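Local coordinates for putative sugar ABC transporter (PDB 5ULB), which probably binds methylthioribose-like sugars in the periplasm for delivery to an ABC transporter, and holds a selenium analogue of that sugar in this crystal, at residues Leu48-Asp53 with Val268-Val273. Numbering follows the deposited sequence.
Sequences LGFKVD and VNLRLV
L270 reaches out from helix 262-278 and puts one methyl, CD1, against both L48 and F50, where the chain turns from helix 32-48 into strand 51-56. CD1 of L270 lies 3.8 Å from CD1 of L48, the two leucine side chains running past each other in opposite directions. CD1 of L270 also comes obliquely to the phenylalanine ring, 4.2 Å from CD2 of F50. L270 swings its CG away from the backbone N (chi1 -166°), which directs the isobutyl end toward 48-53; leucine suits the place because one methyl of its branched end can touch two apolar neighbours at once. Within its own segment the broad ring of F50 is also packed against L48, whose CB sits over the centre of one face, 4.0 Å above the plane, while the branched end of L48 is left to meet L270. The turn that brings L48 and F50 together is a Schellman motif at G49, whose positive phi (81°) is easy for glycine. All three touching residues are buried, and everything that meets between them is hydrocarbon. In this lobe of the periplasmic binding protein fold, L270 and F50 also meet I22 on strand 21-26, beside edge strand 51-56, while helix 327-335 covers L48 through F328 and L331.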
loop_
_atom_site.group_PDB
_atom_site.type_symbol
_atom_site.label_atom_id
_atom_site.label_comp_id
_atom_site.label_asym_id
_atom_site.label_seq_id
_atom_site.Cartn_x
_atom_site.Cartn_y
_atom_site.Cartn_z
ATOM N N LEU A 48 6.182 -19.928 -6.894
ATOM C CA LEU A 48 6.935 -20.817 -5.978
ATOM C C LEU A 48 6.228 -22.115 -5.695
ATOM O O LEU A 48 6.712 -22.980 -5.023
ATOM C CB LEU A 48 7.220 -20.161 -4.696
ATOM C CG LEU A 48 8.081 -18.878 -4.783
ATOM C CD1 LEU A 48 8.513 -18.428 -3.382
ATOM C CD2 LEU A 48 9.368 -19.130 -5.553
ATOM N N GLY A 49 5.048 -22.308 -6.266
ATOM C CA GLY A 49 4.223 -23.524 -6.053
ATOM C C GLY A 49 3.417 -23.546 -4.801
ATOM O O GLY A 49 2.953 -24.622 -4.423
ATOM N N PHE A 50 3.249 -22.410 -4.154
ATOM C CA PHE A 50 2.507 -22.306 -2.904
ATOM C C PHE A 50 1.031 -22.107 -3.139
ATOM O O PHE A 50 0.634 -21.499 -4.140
ATOM C CB PHE A 50 3.009 -21.136 -2.086
ATOM C CG PHE A 50 4.433 -21.216 -1.562
ATOM C CD1 PHE A 50 5.280 -22.239 -1.783
ATOM C CD2 PHE A 50 4.900 -20.145 -0.824
ATOM C CE1 PHE A 50 6.597 -22.218 -1.241
ATOM C CE2 PHE A 50 6.159 -20.095 -0.322
ATOM C CZ PHE A 50 7.033 -21.116 -0.500
ATOM N N LYS A 51 0.195 -22.633 -2.264
ATOM C CA LYS A 51 -1.252 -22.280 -2.258
ATOM C C LYS A 51 -1.350 -21.003 -1.430
ATOM O O LYS A 51 -0.842 -20.935 -0.323
ATOM C CB LYS A 51 -2.009 -23.390 -1.616
ATOM C CG LYS A 51 -3.500 -23.127 -1.441
ATOM C CD LYS A 51 -4.300 -24.341 -1.023
ATOM C CE LYS A 51 -5.795 -24.172 -0.767
ATOM N NZ LYS A 51 -6.509 -23.322 -1.670
ATOM N N VAL A 52 -2.012 -19.984 -1.947
ATOM C CA VAL A 52 -2.167 -18.698 -1.278
ATOM C C VAL A 52 -3.694 -18.470 -1.137
ATOM O O VAL A 52 -4.391 -18.351 -2.142
ATOM C CB VAL A 52 -1.560 -17.555 -2.046
ATOM C CG1 VAL A 52 -1.851 -16.211 -1.364
ATOM C CG2 VAL A 52 -0.068 -17.778 -2.220
ATOM N N ASP A 53 -4.139 -18.351 0.102
ATOM C CA ASP A 53 -5.523 -18.088 0.441
ATOM C C ASP A 53 -5.602 -16.668 0.991
ATOM O O ASP A 53 -4.950 -16.387 1.990
ATOM C CB ASP A 53 -6.043 -19.096 1.493
ATOM C CG ASP A 53 -6.183 -20.524 0.972
ATOM O OD1 ASP A 53 -6.262 -20.722 -0.243
ATOM O OD2 ASP A 53 -6.273 -21.447 1.844
ATOM N N VAL A 268 7.191 -9.238 -2.139
ATOM C CA VAL A 268 8.278 -9.309 -1.184
ATOM C C VAL A 268 7.836 -9.942 0.101
ATOM O O VAL A 268 8.653 -10.665 0.728
ATOM C CB VAL A 268 8.891 -7.912 -1.074
ATOM C CG1 VAL A 268 9.716 -7.769 0.181
ATOM C CG2 VAL A 268 9.675 -7.564 -2.343
ATOM N N ASN A 269 6.650 -9.600 0.599
ATOM C CA ASN A 269 6.191 -10.323 1.807
ATOM C C ASN A 269 6.117 -11.819 1.600
ATOM O O ASN A 269 6.469 -12.551 2.533
ATOM C CB ASN A 269 4.855 -9.692 2.288
ATOM C CG ASN A 269 5.093 -8.429 3.118
ATOM O OD1 ASN A 269 5.254 -8.563 4.360
ATOM N ND2 ASN A 269 5.196 -7.242 2.521
ATOM N N LEU A 270 5.715 -12.275 0.451
ATOM C CA LEU A 270 5.741 -13.716 0.158
ATOM C C LEU A 270 7.160 -14.232 0.188
ATOM O O LEU A 270 7.411 -15.295 0.718
ATOM C CB LEU A 270 4.956 -13.980 -1.163
ATOM C CG LEU A 270 4.598 -15.409 -1.458
ATOM C CD1 LEU A 270 5.760 -16.237 -1.965
ATOM C CD2 LEU A 270 3.819 -16.085 -0.402
ATOM N N ARG A 271 8.082 -13.535 -0.508
ATOM C CA ARG A 271 9.490 -13.960 -0.523
ATOM C C ARG A 271 10.015 -14.142 0.907
ATOM O O ARG A 271 10.749 -15.091 1.225
ATOM C CB ARG A 271 10.376 -12.939 -1.258
ATOM C CG ARG A 271 10.079 -12.792 -2.699
ATOM C CD ARG A 271 11.031 -11.741 -3.295
ATOM N NE ARG A 271 10.621 -11.359 -4.635
ATOM C CZ ARG A 271 11.168 -10.366 -5.335
ATOM N NH1 ARG A 271 12.138 -9.662 -4.831
ATOM N NH2 ARG A 271 10.754 -10.100 -6.535
ATOM N N LEU A 272 9.703 -13.188 1.793
ATOM C CA LEU A 272 10.120 -13.264 3.183
ATOM C C LEU A 272 9.598 -14.505 3.908
ATOM O O LEU A 272 10.327 -15.169 4.578
ATOM C CB LEU A 272 9.764 -11.963 3.938
ATOM C CG LEU A 272 10.622 -10.743 3.546
ATOM C CD1 LEU A 272 9.897 -9.460 3.924
ATOM C CD2 LEU A 272 11.941 -10.857 4.288
ATOM N N VAL A 273 8.288 -14.770 3.707
ATOM C CA VAL A 273 7.742 -16.005 4.297
ATOM C C VAL A 273 8.341 -17.245 3.727
ATOM O O VAL A 273 8.627 -18.194 4.455
ATOM C CB VAL A 273 6.218 -15.962 4.186
ATOM C CG1 VAL A 273 5.603 -17.279 4.583
ATOM C CG2 VAL A 273 5.658 -14.902 5.050
#